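PDB 4XHF: Na-translocating NADH-quinone reductase subunit C NqrC from Shewanella oneidensis, which is a flavoprotein subunit whose soluble part carries flavin mononucleotide in an FMN-binding domain. Local coordinates for residues I72-G77 with G239-F243; W142-Y148 with V162-E168; A198-K203 with I211-A216. One frame throughout, in Å; residues are numbered along the deposited sequence.

Overall arrangement
The three contacts sample a chain built round a curled antiparallel sheet. Contact 1 joins residues early and late in the sequence, the end of strand 67-73 and the start of helix 241-249, and the chain between them contains both other contacts. Contact 2 pairs strands 144-151 and 158-165 of the same sheet, its centre about 22 Å from that of contact 1 and on the other side of the chain's centre. Contact 3 follows in sequence, a separate two-stranded parallel sheet, its centre about 19 Å from that of contact 2. Both belong to the FMN-binding domain: contact 2 brings Trp142 and Glu168 to the flavin mononucleotide pocket and contact 3 brings Lys203, whereas contact 1 ties the C-terminal helix to the sheet.

Contact 1: residues I72-G77 with G239-F243; sequences INLDTG and GFQTF
One water gathers three backbone groups of Leu74, Gly239 and Phe243: it stands 2.7 Å from both Leu74 O and Gly239 O, and accepts a hydrogen bond from Phe243 N at 3.0 Å. Since Phe240 is the N-cap of helix 241-249, the water serves an amide of the first helical turn while bridging to Leu74, just past the end of strand 67-73. There the chain bends in an Asx motif, with Asn73 OD1 taking the N-H of Thr76 in its carbonyl plane, on a lone pair, at 3.0 Å. Gly77 follows with a positive phi of 85°, a conformation that suits glycine, and its bare CA lies close against the helix. Thr242 directs CG2 at this bend, reaching Thr76 O at 3.3 Å. Apolar side chains complete the contact. Ile72 holds CG1 between its backbone N and carbonyl carbon (chi1 61°), which carries that branch over a face of the Phe243 ring, while CG2 meets Phe243 CE1 at 3.7 Å. Leu74 CD2 sits over a face of the Phe240 ring in a CH-pi contact, 4.0 Å from the ring centroid, and Ile72 CD1 comes to the edge of the same ring. Phe240 also touches strands 113-123 and 129-139. With no direct hydrogen bond between the two segments, the helix start is held to the sheet by hydrophobic packing and a shared water.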
ATOM      1  N   ILE A  72       1.581   7.248  11.613  1.00 14.76           N
ATOM      2  CA  ILE A  72       2.915   6.960  12.123  1.00 14.27           C
ATOM      3  C   ILE A  72       3.952   7.878  11.496  1.00 15.72           C
ATOM      4  O   ILE A  72       3.831   8.276  10.338  1.00 14.79           O
ATOM      5  CB  ILE A  72       3.313   5.483  11.870  1.00 15.51           C
ATOM      6  CG1 ILE A  72       3.340   5.166  10.372  1.00 16.62           C
ATOM      7  CG2 ILE A  72       2.354   4.549  12.592  1.00 12.88           C
ATOM      8  CD1 ILE A  72       4.727   5.175   9.769  1.00 20.04           C
ATOM      9  N   ASN A  73       4.966   8.218  12.284  1.00 17.27           N
ATOM     10  CA  ASN A  73       6.104   8.978  11.795  1.00 16.85           C
ATOM     11  C   ASN A  73       7.054   8.060  11.039  1.00 14.85           C
ATOM     12  O   ASN A  73       7.608   7.122  11.609  1.00 15.69           O
ATOM     13  CB  ASN A  73       6.827   9.654  12.958  1.00 19.71           C
ATOM     14  CG  ASN A  73       7.916  10.596  12.496  1.00 21.39           C
ATOM     15  OD1 ASN A  73       9.019  10.173  12.160  1.00 23.66           O
ATOM     16  ND2 ASN A  73       7.609  11.886  12.482  1.00 24.29           N
ATOM     17  N   LEU A  74       7.235   8.332   9.753  1.00 15.48           N
ATOM     18  CA  LEU A  74       8.010   7.452   8.888  1.00 15.55           C
ATOM     19  C   LEU A  74       9.477   7.352   9.299  1.00 16.05           C
ATOM     20  O   LEU A  74      10.080   6.285   9.198  1.00 15.43           O
ATOM     21  CB  LEU A  74       7.908   7.930   7.438  1.00 15.51           C
ATOM     22  CG  LEU A  74       6.578   7.621   6.744  1.00 14.58           C
ATOM     23  CD1 LEU A  74       6.434   8.435   5.470  1.00 13.88           C
ATOM     24  CD2 LEU A  74       6.464   6.136   6.439  1.00 15.70           C
ATOM     25  N   ASP A  75      10.048   8.458   9.767  1.00 18.48           N
ATOM     26  CA  ASP A  75      11.457   8.482  10.145  1.00 22.65           C
ATOM     27  C   ASP A  75      11.727   7.711  11.435  1.00 21.67           C
ATOM     28  O   ASP A  75      12.724   6.994  11.536  1.00 19.90           O
ATOM     29  CB  ASP A  75      11.940   9.926  10.301  1.00 25.61           C
ATOM     30  CG  ASP A  75      12.036  10.657   8.975  1.00 29.72           C
ATOM     31  OD1 ASP A  75      12.423  10.027   7.967  1.00 29.30           O
ATOM     32  OD2 ASP A  75      11.725  11.867   8.939  1.00 34.41           O
ATOM     33  N   THR A  76      10.838   7.857  12.412  1.00 20.33           N
ATOM     34  CA  THR A  76      11.043   7.264  13.733  1.00 22.02           C
ATOM     35  C   THR A  76      10.272   5.961  13.915  1.00 20.16           C
ATOM     36  O   THR A  76      10.675   5.099  14.696  1.00 20.15           O
ATOM     37  CB  THR A  76      10.621   8.235  14.854  1.00 23.53           C
ATOM     38  OG1 THR A  76       9.197   8.386  14.855  1.00 22.92           O
ATOM     39  CG2 THR A  76      11.277   9.594  14.666  1.00 26.76           C
ATOM     40  N   GLY A  77       9.163   5.824  13.198  1.00 18.14           N
ATOM     41  CA  GLY A  77       8.300   4.666  13.347  1.00 18.16           C
ATOM     42  C   GLY A  77       7.312   4.828  14.490  1.00 19.94           C
ATOM     43  O   GLY A  77       6.522   3.924  14.768  1.00 19.98           O
ATOM     44  N   GLY A 239      10.955   4.436   3.564  1.00 12.46           N
ATOM     45  CA  GLY A 239       9.549   4.071   3.594  1.00 11.64           C
ATOM     46  C   GLY A 239       9.115   3.567   4.955  1.00 11.75           C
ATOM     47  O   GLY A 239       9.301   4.247   5.962  1.00 13.10           O
ATOM     48  N   PHE A 240       8.544   2.367   4.983  1.00 14.66           N
ATOM     49  CA  PHE A 240       7.962   1.818   6.203  1.00 13.12           C
ATOM     50  C   PHE A 240       8.895   0.867   6.948  1.00 14.14           C
ATOM     51  O   PHE A 240       8.468   0.179   7.872  1.00 16.68           O
ATOM     52  CB  PHE A 240       6.656   1.091   5.871  1.00 12.46           C
ATOM     53  CG  PHE A 240       5.536   2.009   5.482  1.00 11.58           C
ATOM     54  CD1 PHE A 240       4.877   2.763   6.438  1.00 11.59           C
ATOM     55  CD2 PHE A 240       5.141   2.119   4.160  1.00 11.94           C
ATOM     56  CE1 PHE A 240       3.848   3.610   6.082  1.00 11.41           C
ATOM     57  CE2 PHE A 240       4.112   2.964   3.798  1.00  9.71           C
ATOM     58  CZ  PHE A 240       3.464   3.711   4.761  1.00 11.41           C
ATOM     59  N   GLN A 241      10.167   0.832   6.563  1.00 15.52           N
ATOM     60  CA  GLN A 241      11.088  -0.142   7.140  1.00 17.36           C
ATOM     61  C   GLN A 241      11.322   0.117   8.626  1.00 15.14           C
ATOM     62  O   GLN A 241      11.317  -0.815   9.429  1.00 16.89           O
ATOM     63  CB  GLN A 241      12.420  -0.139   6.390  1.00 23.11           C
ATOM     64  CG  GLN A 241      12.903  -1.526   6.000  1.00 26.07           C
ATOM     65  CD  GLN A 241      14.129  -1.486   5.113  1.00 25.87           C
ATOM     66  OE1 GLN A 241      14.057  -1.786   3.920  1.00 25.04           O
ATOM     67  NE2 GLN A 241      15.265  -1.113   5.690  1.00 23.02           N
ATOM     68  N   THR A 242      11.524   1.380   8.988  1.00 15.63           N
ATOM     69  CA  THR A 242      11.689   1.752  10.389  1.00 18.32           C
ATOM     70  C   THR A 242      10.460   1.341  11.187  1.00 16.31           C
ATOM     71  O   THR A 242      10.574   0.743  12.253  1.00 17.53           O
ATOM     72  CB  THR A 242      11.922   3.268  10.556  1.00 23.16           C
ATOM     73  OG1 THR A 242      13.188   3.627   9.991  1.00 26.58           O
ATOM     74  CG2 THR A 242      11.902   3.673  12.033  1.00 23.48           C
ATOM     75  N   PHE A 243       9.286   1.669  10.656  1.00 15.52           N
ATOM     76  CA  PHE A 243       8.023   1.344  11.307  1.00 14.80           C
ATOM     77  C   PHE A 243       7.880  -0.154  11.551  1.00 17.49           C
ATOM     78  O   PHE A 243       7.453  -0.573  12.625  1.00 19.54           O
ATOM     79  CB  PHE A 243       6.855   1.856  10.465  1.00 12.63           C
ATOM     80  CG  PHE A 243       5.514   1.357  10.918  1.00 14.99           C
ATOM     81  CD1 PHE A 243       5.046   1.646  12.188  1.00 18.67           C
ATOM     82  CD2 PHE A 243       4.717   0.609  10.071  1.00 13.73           C
ATOM     83  CE1 PHE A 243       3.809   1.188  12.605  1.00 15.58           C
ATOM     84  CE2 PHE A 243       3.481   0.152  10.482  1.00 11.55           C
ATOM     85  CZ  PHE A 243       3.026   0.444  11.750  1.00 11.67           C
TER
HETATM   86  O   HOH W   1       9.101   3.877   8.665  1.00 12.74           O

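Contact 2: residues W142-Y148 with V162-E168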
ATOM      1  N   TRP A 142       3.700   7.354 -17.176  1.00 15.34           N
ATOM      2  CA  TRP A 142       3.165   8.670 -17.510  1.00 17.89           C
ATOM      3  C   TRP A 142       2.444   9.341 -16.350  1.00 19.29           C
ATOM      4  O   TRP A 142       2.125  10.529 -16.421  1.00 19.56           O
ATOM      5  CB  TRP A 142       2.205   8.561 -18.697  1.00 19.65           C
ATOM      6  CG  TRP A 142       2.883   8.146 -19.955  1.00 19.34           C
ATOM      7  CD1 TRP A 142       2.685   6.992 -20.652  1.00 18.71           C
ATOM      8  CD2 TRP A 142       3.887   8.877 -20.662  1.00 21.34           C
ATOM      9  NE1 TRP A 142       3.500   6.963 -21.758  1.00 20.76           N
ATOM     10  CE2 TRP A 142       4.250   8.110 -21.784  1.00 20.09           C
ATOM     11  CE3 TRP A 142       4.515  10.110 -20.457  1.00 22.94           C
ATOM     12  CZ2 TRP A 142       5.209   8.533 -22.699  1.00 19.71           C
ATOM     13  CZ3 TRP A 142       5.467  10.528 -21.366  1.00 22.41           C
ATOM     14  CH2 TRP A 142       5.803   9.742 -22.473  1.00 20.23           C
ATOM     15  N   SER A 143       2.187   8.590 -15.286  1.00 17.93           N
ATOM     16  CA  SER A 143       1.362   9.098 -14.198  1.00 16.94           C
ATOM     17  C   SER A 143       1.703   8.481 -12.852  1.00 14.71           C
ATOM     18  O   SER A 143       2.436   7.496 -12.770  1.00 13.85           O
ATOM     19  CB  SER A 143      -0.113   8.844 -14.506  1.00 16.10           C
ATOM     20  OG  SER A 143      -0.379   7.453 -14.533  1.00 16.32           O
ATOM     21  N   MET A 144       1.155   9.082 -11.801  1.00 19.08           N
ATOM     22  CA  MET A 144       1.270   8.545 -10.455  1.00 18.73           C
ATOM     23  C   MET A 144       0.257   7.426 -10.260  1.00 14.02           C
ATOM     24  O   MET A 144      -0.903   7.544 -10.658  1.00 14.36           O
ATOM     25  CB  MET A 144       1.047   9.644  -9.414  1.00 20.76           C
ATOM     26  CG  MET A 144       2.074  10.773  -9.447  1.00 24.08           C
ATOM     27  SD  MET A 144       3.786  10.223  -9.287  1.00 35.20           S
ATOM     28  CE  MET A 144       3.673   9.209  -7.821  1.00 11.06           C
ATOM     29  N   ILE A 145       0.710   6.343  -9.640  1.00 12.64           N
ATOM     30  CA  ILE A 145      -0.135   5.195  -9.352  1.00 11.48           C
ATOM     31  C   ILE A 145      -0.245   5.037  -7.840  1.00 10.81           C
ATOM     32  O   ILE A 145       0.767   4.991  -7.152  1.00  9.51           O
ATOM     33  CB  ILE A 145       0.432   3.906  -9.988  1.00 12.70           C
ATOM     34  CG1 ILE A 145       0.585   4.083 -11.504  1.00 12.14           C
ATOM     35  CG2 ILE A 145      -0.467   2.715  -9.682  1.00 12.45           C
ATOM     36  CD1 ILE A 145       1.421   3.007 -12.175  1.00 12.88           C
ATOM     37  N   TYR A 146      -1.477   4.971  -7.339  1.00 13.92           N
ATOM     38  CA  TYR A 146      -1.744   4.870  -5.903  1.00 14.57           C
ATOM     39  C   TYR A 146      -2.413   3.552  -5.539  1.00 11.96           C
ATOM     40  O   TYR A 146      -3.265   3.056  -6.274  1.00 12.27           O
ATOM     41  CB  TYR A 146      -2.639   6.019  -5.446  1.00 14.84           C
ATOM     42  CG  TYR A 146      -2.004   7.377  -5.559  1.00 14.46           C
ATOM     43  CD1 TYR A 146      -1.884   8.009  -6.788  1.00 16.92           C
ATOM     44  CD2 TYR A 146      -1.539   8.036  -4.433  1.00 15.47           C
ATOM     45  CE1 TYR A 146      -1.307   9.254  -6.892  1.00 17.59           C
ATOM     46  CE2 TYR A 146      -0.964   9.279  -4.525  1.00 18.21           C
ATOM     47  CZ  TYR A 146      -0.849   9.886  -5.754  1.00 19.72           C
ATOM     48  OH  TYR A 146      -0.272  11.132  -5.842  1.00 25.19           O
ATOM     49  N   GLY A 147      -2.052   3.008  -4.382  1.00 13.86           N
ATOM     50  CA  GLY A 147      -2.635   1.762  -3.926  1.00 12.24           C
ATOM     51  C   GLY A 147      -2.296   1.429  -2.487  1.00 11.86           C
ATOM     52  O   GLY A 147      -1.760   2.261  -1.752  1.00 12.53           O
ATOM     53  N   TYR A 148      -2.621   0.201  -2.092  1.00 10.16           N
ATOM     54  CA  TYR A 148      -2.326  -0.305  -0.757  1.00  9.70           C
ATOM     55  C   TYR A 148      -1.749  -1.714  -0.847  1.00 10.16           C
ATOM     56  O   TYR A 148      -2.136  -2.492  -1.720  1.00  8.91           O
ATOM     57  CB  TYR A 148      -3.586  -0.310   0.119  1.00 11.80           C
ATOM     58  CG  TYR A 148      -4.153   1.064   0.402  1.00 15.62           C
ATOM     59  CD1 TYR A 148      -3.734   1.800   1.503  1.00 14.88           C
ATOM     60  CD2 TYR A 148      -5.111   1.625  -0.432  1.00 20.35           C
ATOM     61  CE1 TYR A 148      -4.251   3.057   1.762  1.00 16.84           C
ATOM     62  CE2 TYR A 148      -5.634   2.880  -0.180  1.00 20.28           C
ATOM     63  CZ  TYR A 148      -5.201   3.591   0.918  1.00 20.37           C
ATOM     64  OH  TYR A 148      -5.716   4.840   1.173  1.00 25.23           O
ATOM     65  N   VAL A 162      -3.817  -3.715  -3.701  1.00 11.53           N
ATOM     66  CA  VAL A 162      -4.950  -3.009  -4.282  1.00 11.87           C
ATOM     67  C   VAL A 162      -4.481  -1.683  -4.863  1.00 13.40           C
ATOM     68  O   VAL A 162      -4.010  -0.817  -4.131  1.00 16.50           O
ATOM     69  CB  VAL A 162      -6.058  -2.744  -3.236  1.00 13.45           C
ATOM     70  CG1 VAL A 162      -7.199  -1.936  -3.844  1.00 16.68           C
ATOM     71  CG2 VAL A 162      -6.588  -4.050  -2.672  1.00 12.59           C
ATOM     72  N   VAL A 163      -4.608  -1.532  -6.178  1.00 14.01           N
ATOM     73  CA  VAL A 163      -4.344  -0.259  -6.841  1.00 14.75           C
ATOM     74  C   VAL A 163      -5.689   0.364  -7.194  1.00 15.30           C
ATOM     75  O   VAL A 163      -6.548  -0.302  -7.770  1.00 18.51           O
ATOM     76  CB  VAL A 163      -3.469  -0.436  -8.105  1.00 13.79           C
ATOM     77  CG1 VAL A 163      -3.310   0.877  -8.862  1.00 12.70           C
ATOM     78  CG2 VAL A 163      -2.103  -0.990  -7.727  1.00 12.23           C
ATOM     79  N   TYR A 164      -5.870   1.634  -6.839  1.00 15.01           N
ATOM     80  CA  TYR A 164      -7.170   2.288  -6.973  1.00 17.69           C
ATOM     81  C   TYR A 164      -7.135   3.564  -7.818  1.00 18.61           C
ATOM     82  O   TYR A 164      -8.185   4.131  -8.121  1.00 22.31           O
ATOM     83  CB  TYR A 164      -7.734   2.610  -5.585  1.00 19.86           C
ATOM     84  CG  TYR A 164      -6.947   3.649  -4.817  1.00 22.08           C
ATOM     85  CD1 TYR A 164      -7.180   5.005  -5.008  1.00 23.91           C
ATOM     86  CD2 TYR A 164      -5.977   3.276  -3.896  1.00 20.57           C
ATOM     87  CE1 TYR A 164      -6.466   5.958  -4.312  1.00 23.00           C
ATOM     88  CE2 TYR A 164      -5.259   4.224  -3.193  1.00 20.63           C
ATOM     89  CZ  TYR A 164      -5.510   5.564  -3.407  1.00 21.50           C
ATOM     90  OH  TYR A 164      -4.807   6.521  -2.716  1.00 23.10           O
ATOM     91  N   GLU A 165      -5.943   4.024  -8.190  1.00 16.25           N
ATOM     92  CA  GLU A 165      -5.826   5.232  -9.006  1.00 16.04           C
ATOM     93  C   GLU A 165      -4.583   5.217  -9.887  1.00 16.06           C
ATOM     94  O   GLU A 165      -3.511   4.786  -9.464  1.00 16.04           O
ATOM     95  CB  GLU A 165      -5.808   6.480  -8.117  1.00 19.50           C
ATOM     96  CG  GLU A 165      -5.585   7.783  -8.884  1.00 23.90           C
ATOM     97  CD  GLU A 165      -5.643   9.012  -7.997  1.00 29.15           C
ATOM     98  OE1 GLU A 165      -6.131   8.904  -6.854  1.00 33.95           O
ATOM     99  OE2 GLU A 165      -5.195  10.089  -8.443  1.00 29.69           O
ATOM    100  N   HIS A 166      -4.739   5.712 -11.112  1.00 17.26           N
ATOM    101  CA  HIS A 166      -3.634   5.806 -12.054  1.00 16.79           C
ATOM    102  C   HIS A 166      -4.026   6.695 -13.227  1.00 16.60           C
ATOM    103  O   HIS A 166      -5.185   7.086 -13.362  1.00 17.05           O
ATOM    104  CB  HIS A 166      -3.231   4.419 -12.559  1.00 17.81           C
ATOM    105  CG  HIS A 166      -4.190   3.838 -13.549  1.00 17.17           C
ATOM    106  ND1 HIS A 166      -4.030   3.979 -14.910  1.00 15.88           N
ATOM    107  CD2 HIS A 166      -5.329   3.125 -13.377  1.00 16.85           C
ATOM    108  CE1 HIS A 166      -5.023   3.373 -15.534  1.00 17.87           C
ATOM    109  NE2 HIS A 166      -5.825   2.848 -14.627  1.00 19.00           N
ATOM    110  N   GLY A 167      -3.048   7.010 -14.070  1.00 16.98           N
ATOM    111  CA  GLY A 167      -3.284   7.788 -15.272  1.00 20.06           C
ATOM    112  C   GLY A 167      -2.572   7.181 -16.469  1.00 22.42           C
ATOM    113  O   GLY A 167      -2.327   7.855 -17.469  1.00 23.55           O
ATOM    114  N   GLU A 168      -2.231   5.902 -16.355  1.00 20.74           N
ATOM    115  CA  GLU A 168      -1.558   5.176 -17.426  1.00 20.55           C
ATOM    116  C   GLU A 168      -2.498   4.951 -18.608  1.00 21.14           C
ATOM    117  O   GLU A 168      -3.719   4.952 -18.451  1.00 20.48           O
ATOM    118  CB  GLU A 168      -1.034   3.833 -16.912  1.00 19.29           C
ATOM    119  CG  GLU A 168      -0.154   3.930 -15.670  1.00 16.38           C
ATOM    120  CD  GLU A 168       1.187   4.582 -15.947  1.00 15.26           C
ATOM    121  OE1 GLU A 168       2.162   3.847 -16.208  1.00 14.77           O
ATOM    122  OE2 GLU A 168       1.270   5.827 -15.895  1.00 17.15           O
TER
HETATM  123  O   HOH W   2      -2.019   5.261  -1.591  1.00 18.73           O
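Glu168 folds back at chi2 (-69°) and Ser143 sets OG between its backbone N and carbonyl carbon (chi1 65°), and these two bends bring Ser143 OG to Glu168 OE2 at 2.7 Å, across the open end of the beta hairpin 144-151/158-165. OE2 has a second donor: Trp142 N reaches it on the syn lone pair at 3.1 Å, whereas the serine hydroxyl arrives on the anti side. Thr223 and Leu141 N bond the other oxygen, OE1, so the carboxylate is fixed at both ends where Trp142 and Glu168 touch flavin mononucleotide. Deeper in the hairpin a classic beta bulge sets Tyr164 and Glu165 both opposite Tyr146. Tyr146 O accepts Tyr164 N at 3.0 Å and, weakly, Glu165 N, while Tyr146 N donates to Glu165 O at 2.9 Å. Glu165 runs alongside Tyr146, pointing the same way, and Arg91 forms a salt bridge with Glu165 and a cation-pi contact with the Tyr146 ring. The Tyr164 ring lays one face over Tyr146 O. It then meets Tyr148 rim to rim, planes 25° apart, with Tyr164 CE2 3.3 Å from Tyr148 CE2. Among the other side chains, Ile145 CG2 presses tightly on Val163 CG1 at 3.5 Å.

Contact 3: residues A198-K203 with I211-A216; sequences AMRLVK and IHGVDA
A small parallel sheet of the FMN-binding domain is made by strands 200-202 and 213-215, and its ladder starts where Arg200 N donates to His212 O at 2.9 Å. Arg200 O accepts Val214 N in return at 3.3 Å, and the pattern repeats two residues on, Val202 N bonding Val214 O and Val202 O taking Ala216 N, both at 2.8 Å. A water adds a further link, donating to Val202 O and to Asp215 OD1, an oxygen that also receives Val206 N. At the entrance to the ladder the imidazole of His212 is sandwiched: Ala198 CB lies over one face in a CH-pi contact, 3.8 Å from the ring centroid, and Ile211 CG2 covers the opposite face. His212 ND1 donates to Gln189 O, which helps set the turn of the ring. Met199, curled at both chi2 (-65°) and chi3 (-62°), brings CE tightly against Val214 CG2 at 3.2 Å, beside Trp185. At the far end Lys203 CG packs on Ala216 CB at 3.9 Å, and Lys203 NZ makes a long, weak ion pair with O1P of flavin mononucleotide. Arg200 and then Val202 each bond the two residues flanking their partner, the mark of a parallel ladder, here one ending beside the flavin mononucleotide pocket.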
ATOM      1  N   ALA A 198      13.392  -7.744  -3.050  1.00 22.62           N
ATOM      2  CA  ALA A 198      13.683  -8.768  -4.053  1.00 23.77           C
ATOM      3  C   ALA A 198      12.610  -8.912  -5.132  1.00 23.65           C
ATOM      4  O   ALA A 198      12.810  -9.638  -6.107  1.00 22.94           O
ATOM      5  CB  ALA A 198      13.894 -10.109  -3.359  1.00 24.55           C
ATOM      6  N   MET A 199      11.474  -8.239  -4.966  1.00 22.50           N
ATOM      7  CA  MET A 199      10.384  -8.351  -5.933  1.00 20.72           C
ATOM      8  C   MET A 199      10.805  -7.850  -7.313  1.00 22.30           C
ATOM      9  O   MET A 199      11.329  -6.745  -7.449  1.00 24.80           O
ATOM     10  CB  MET A 199       9.153  -7.574  -5.462  1.00 19.86           C
ATOM     11  CG  MET A 199       8.469  -8.151  -4.234  1.00 19.38           C
ATOM     12  SD  MET A 199       7.740  -9.783  -4.471  1.00 29.57           S
ATOM     13  CE  MET A 199       6.517  -9.471  -5.739  1.00 28.79           C
ATOM     14  N   ARG A 200      10.571  -8.679  -8.327  1.00 20.32           N
ATOM     15  CA  ARG A 200      10.861  -8.328  -9.713  1.00 21.24           C
ATOM     16  C   ARG A 200       9.710  -8.768 -10.607  1.00 22.93           C
ATOM     17  O   ARG A 200       9.218  -9.889 -10.479  1.00 22.55           O
ATOM     18  CB  ARG A 200      12.162  -8.984 -10.186  1.00 24.65           C
ATOM     19  CG  ARG A 200      13.392  -8.616  -9.378  1.00 30.26           C
ATOM     20  CD  ARG A 200      13.797  -7.172  -9.597  1.00 36.14           C
ATOM     21  NE  ARG A 200      14.970  -6.812  -8.802  1.00 42.06           N
ATOM     22  CZ  ARG A 200      14.929  -6.387  -7.541  1.00 43.41           C
ATOM     23  NH1 ARG A 200      13.771  -6.260  -6.904  1.00 39.11           N
ATOM     24  NH2 ARG A 200      16.057  -6.088  -6.911  1.00 46.96           N
ATOM     25  N   LEU A 201       9.278  -7.890 -11.507  1.00 23.90           N
ATOM     26  CA  LEU A 201       8.275  -8.268 -12.497  1.00 23.47           C
ATOM     27  C   LEU A 201       8.943  -9.028 -13.637  1.00 22.08           C
ATOM     28  O   LEU A 201       9.941  -8.574 -14.197  1.00 25.14           O
ATOM     29  CB  LEU A 201       7.532  -7.042 -13.025  1.00 25.80           C
ATOM     30  CG  LEU A 201       6.212  -6.774 -12.300  1.00 28.56           C
ATOM     31  CD1 LEU A 201       6.462  -6.272 -10.886  1.00 31.63           C
ATOM     32  CD2 LEU A 201       5.366  -5.794 -13.081  1.00 31.37           C
ATOM     33  N   VAL A 202       8.379 -10.186 -13.965  1.00 18.91           N
ATOM     34  CA  VAL A 202       9.010 -11.138 -14.870  1.00 20.13           C
ATOM     35  C   VAL A 202       8.186 -11.335 -16.133  1.00 22.26           C
ATOM     36  O   VAL A 202       6.961 -11.450 -16.075  1.00 20.97           O
ATOM     37  CB  VAL A 202       9.207 -12.506 -14.183  1.00 23.83           C
ATOM     38  CG1 VAL A 202       9.894 -13.496 -15.114  1.00 27.58           C
ATOM     39  CG2 VAL A 202      10.001 -12.342 -12.896  1.00 25.30           C
ATOM     40  N   LYS A 203       8.869 -11.396 -17.270  1.00 26.86           N
ATOM     41  CA  LYS A 203       8.208 -11.587 -18.555  1.00 30.71           C
ATOM     42  C   LYS A 203       8.214 -13.058 -18.960  1.00 31.85           C
ATOM     43  O   LYS A 203       7.351 -13.506 -19.712  1.00 37.58           O
ATOM     44  CB  LYS A 203       8.886 -10.738 -19.638  1.00 36.56           C
ATOM     45  CG  LYS A 203       8.704  -9.233 -19.452  1.00 41.27           C
ATOM     46  CD  LYS A 203       9.070  -8.450 -20.710  1.00 44.41           C
ATOM     47  CE  LYS A 203      10.571  -8.243 -20.840  1.00 44.12           C
ATOM     48  NZ  LYS A 203      10.918  -7.466 -22.064  1.00 43.89           N
ATOM     49  N   ILE A 211       8.837 -16.926  -5.609  1.00 15.95           N
ATOM     50  CA  ILE A 211       8.108 -16.169  -4.597  1.00 15.64           C
ATOM     51  C   ILE A 211       8.413 -14.670  -4.649  1.00 13.96           C
ATOM     52  O   ILE A 211       7.756 -13.878  -3.974  1.00 13.85           O
ATOM     53  CB  ILE A 211       8.413 -16.719  -3.179  1.00 18.50           C
ATOM     54  CG1 ILE A 211       7.359 -16.247  -2.173  1.00 23.03           C
ATOM     55  CG2 ILE A 211       9.821 -16.331  -2.733  1.00 18.08           C
ATOM     56  CD1 ILE A 211       7.313 -17.080  -0.899  1.00 25.56           C
ATOM     57  N   HIS A 212       9.399 -14.285  -5.456  1.00 14.56           N
ATOM     58  CA  HIS A 212       9.744 -12.874  -5.633  1.00 15.11           C
ATOM     59  C   HIS A 212       9.349 -12.363  -7.017  1.00 16.48           C
ATOM     60  O   HIS A 212       9.720 -11.255  -7.400  1.00 17.66           O
ATOM     61  CB  HIS A 212      11.243 -12.655  -5.420  1.00 15.80           C
ATOM     62  CG  HIS A 212      11.733 -13.088  -4.075  1.00 16.26           C
ATOM     63  ND1 HIS A 212      11.281 -12.524  -2.902  1.00 16.25           N
ATOM     64  CD2 HIS A 212      12.640 -14.027  -3.716  1.00 17.59           C
ATOM     65  CE1 HIS A 212      11.885 -13.101  -1.878  1.00 18.33           C
ATOM     66  NE2 HIS A 212      12.715 -14.015  -2.346  1.00 18.51           N
ATOM     67  N   GLY A 213       8.599 -13.173  -7.758  1.00 18.06           N
ATOM     68  CA  GLY A 213       8.234 -12.843  -9.125  1.00 16.85           C
ATOM     69  C   GLY A 213       6.757 -12.556  -9.311  1.00 16.17           C
ATOM     70  O   GLY A 213       5.911 -13.198  -8.691  1.00 14.86           O
ATOM     71  N   VAL A 214       6.456 -11.580 -10.165  1.00 18.54           N
ATOM     72  CA  VAL A 214       5.083 -11.276 -10.562  1.00 21.82           C
ATOM     73  C   VAL A 214       5.031 -11.115 -12.074  1.00 19.09           C
ATOM     74  O   VAL A 214       5.928 -10.517 -12.667  1.00 16.83           O
ATOM     75  CB  VAL A 214       4.549  -9.988  -9.898  1.00 24.19           C
ATOM     76  CG1 VAL A 214       3.071  -9.795 -10.223  1.00 22.57           C
ATOM     77  CG2 VAL A 214       4.763 -10.035  -8.398  1.00 27.13           C
ATOM     78  N   ASP A 215       3.979 -11.642 -12.691  1.00 17.80           N
ATOM     79  CA  ASP A 215       3.853 -11.592 -14.141  1.00 20.30           C
ATOM     80  C   ASP A 215       3.788 -10.159 -14.651  1.00 20.60           C
ATOM     81  O   ASP A 215       2.915  -9.385 -14.257  1.00 20.60           O
ATOM     82  CB  ASP A 215       2.607 -12.351 -14.606  1.00 21.98           C
ATOM     83  CG  ASP A 215       2.748 -13.850 -14.457  1.00 23.07           C
ATOM     84  OD1 ASP A 215       3.420 -14.469 -15.308  1.00 24.71           O
ATOM     85  OD2 ASP A 215       2.175 -14.411 -13.501  1.00 24.83           O
ATOM     86  N   ALA A 216       4.727  -9.810 -15.522  1.00 18.03           N
ATOM     87  CA  ALA A 216       4.653  -8.557 -16.253  1.00 18.53           C
ATOM     88  C   ALA A 216       3.555  -8.668 -17.298  1.00 19.59           C
ATOM     89  O   ALA A 216       3.313  -9.748 -17.836  1.00 21.30           O
ATOM     90  CB  ALA A 216       5.985  -8.238 -16.905  1.00 21.29           C
TER
HETATM   91  O   HOH W   3       5.608 -13.520 -16.968  1.00 22.33           O